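Local coordinates for protein UDP-N-Acetylenolpyruvylglucosamine Reductase (Thermus caldophilus, PDB 2GQT) that reduces UDP-N-acetylenolpyruvylglucosamine to UDP-N-acetylmuramate with a bound FAD, most likely at the expense of NADPH, in building the bacterial cell wall, at residues Leu17-Pro22 / Ala242-Val247. Sequence-based numbering, arbitrary orientation.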
# COMPACT_ATOMS: atom_id res chain seq x y z
N LEU A 17 -9.04 -4.78 2.54
CA LEU A 17 -9.75 -5.30 3.71
C LEU A 17 -11.28 -5.36 3.54
O LEU A 17 -11.94 -6.23 4.09
CB LEU A 17 -9.38 -4.51 4.96
CG LEU A 17 -9.88 -5.00 6.32
CD1 LEU A 17 -9.51 -6.46 6.55
CD2 LEU A 17 -9.33 -4.13 7.42
N GLY A 18 -11.84 -4.41 2.80
CA GLY A 18 -13.28 -4.42 2.50
C GLY A 18 -14.15 -3.82 3.59
O GLY A 18 -15.32 -4.19 3.73
N VAL A 19 -13.58 -2.89 4.35
CA VAL A 19 -14.33 -2.11 5.33
C VAL A 19 -14.08 -0.64 5.08
O VAL A 19 -13.04 -0.25 4.53
CB VAL A 19 -14.00 -2.48 6.83
CG1 VAL A 19 -14.15 -3.97 7.07
CG2 VAL A 19 -12.61 -2.01 7.23
N GLY A 20 -15.05 0.18 5.45
CA GLY A 20 -14.88 1.62 5.34
C GLY A 20 -16.15 2.33 4.95
O GLY A 20 -16.86 1.92 4.04
N GLY A 21 -16.41 3.43 5.66
CA GLY A 21 -17.61 4.22 5.45
C GLY A 21 -17.50 5.23 4.32
O GLY A 21 -16.60 5.15 3.47
N PRO A 22 -18.45 6.20 4.30
CA PRO A 22 -18.59 7.15 3.19
C PRO A 22 -17.43 8.12 3.01
O PRO A 22 -16.80 8.54 3.98
CB PRO A 22 -19.86 7.95 3.56
CG PRO A 22 -20.54 7.16 4.60
CD PRO A 22 -19.48 6.41 5.34
N ALA A 242 -17.64 -7.86 7.53
CA ALA A 242 -16.98 -7.28 8.69
C ALA A 242 -17.20 -5.77 8.71
O ALA A 242 -17.20 -5.12 7.66
CB ALA A 242 -15.49 -7.59 8.70
N ARG A 243 -17.41 -5.24 9.90
CA ARG A 243 -17.37 -3.81 10.11
C ARG A 243 -15.99 -3.46 10.66
O ARG A 243 -15.35 -4.30 11.30
CB ARG A 243 -18.45 -3.37 11.09
CG ARG A 243 -19.88 -3.58 10.60
CD ARG A 243 -20.49 -4.85 11.16
NE ARG A 243 -20.80 -4.73 12.59
CZ ARG A 243 -21.96 -4.28 13.08
NH1 ARG A 243 -22.94 -3.90 12.27
NH2 ARG A 243 -22.14 -4.21 14.39
N ALA A 244 -15.54 -2.24 10.41
CA ALA A 244 -14.26 -1.78 10.96
C ALA A 244 -14.23 -1.91 12.48
O ALA A 244 -13.18 -2.20 13.05
CB ALA A 244 -13.96 -0.36 10.53
N LYS A 245 -15.38 -1.71 13.12
CA LYS A 245 -15.52 -1.86 14.57
C LYS A 245 -15.09 -3.25 15.05
O LYS A 245 -14.45 -3.39 16.09
CB LYS A 245 -16.96 -1.54 15.00
CG LYS A 245 -17.36 -2.04 16.37
CD LYS A 245 -18.74 -1.54 16.75
CE LYS A 245 -19.84 -2.22 15.97
NZ LYS A 245 -21.15 -1.99 16.64
N ASP A 246 -15.46 -4.26 14.27
CA ASP A 246 -15.11 -5.65 14.56
C ASP A 246 -13.62 -5.88 14.42
O ASP A 246 -13.01 -6.55 15.25
CB ASP A 246 -15.82 -6.60 13.61
CG ASP A 246 -17.32 -6.43 13.62
OD1 ASP A 246 -17.89 -6.39 14.73
OD2 ASP A 246 -17.92 -6.36 12.52
N VAL A 247 -13.04 -5.34 13.35
CA VAL A 247 -11.60 -5.42 13.14
C VAL A 247 -10.85 -4.76 14.31
O VAL A 247 -9.91 -5.36 14.84
CB VAL A 247 -11.19 -4.78 11.80
CG1 VAL A 247 -9.68 -4.79 11.65
CG2 VAL A 247 -11.86 -5.50 10.64
O HOH W 1 -17.17 -5.83 4.95
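Leu17 opens the contact by directing its CD2 methyl at CG1 of Val247, an apolar touch at 4.3 Å; the Leu17 side chain is about 7 Å from the bound FAD. At Gly18 the backbone takes over: one water lies 2.8 Å from both Gly18 O and Ala242 O, bridging two carbonyls that cannot bond to each other. Val19 illustrates how a branched residue can seat itself on the start of a helix. CG1, anti to its own carbonyl carbon, lies 3.3 Å from Ala242 O and 4.2 Å from Ala242 CB. CG2 packs 3.9 Å from Ala244 CB, and Val19 CB comes within 3.9 Å of Ala244 N. Arg243, the N-cap residue, is tied to the first turn: its N donates to the anti side of Asp246 OD2, and a weak NE bond in a salt bridge reaches the same oxygen. From Gly20 the chain departs toward strand 22-28. Leu52 of strand 51-53 touches Leu17, Val19, Ala244 and Val247, while OD1 of Asp55 accepts from Ala244 N and OD2 from Lys245 N; the contact thus joins the loop between strands 5-10 and 22-28 to the N-terminus of helix 244-257, in the C-terminal domain of this MurB-family reductase.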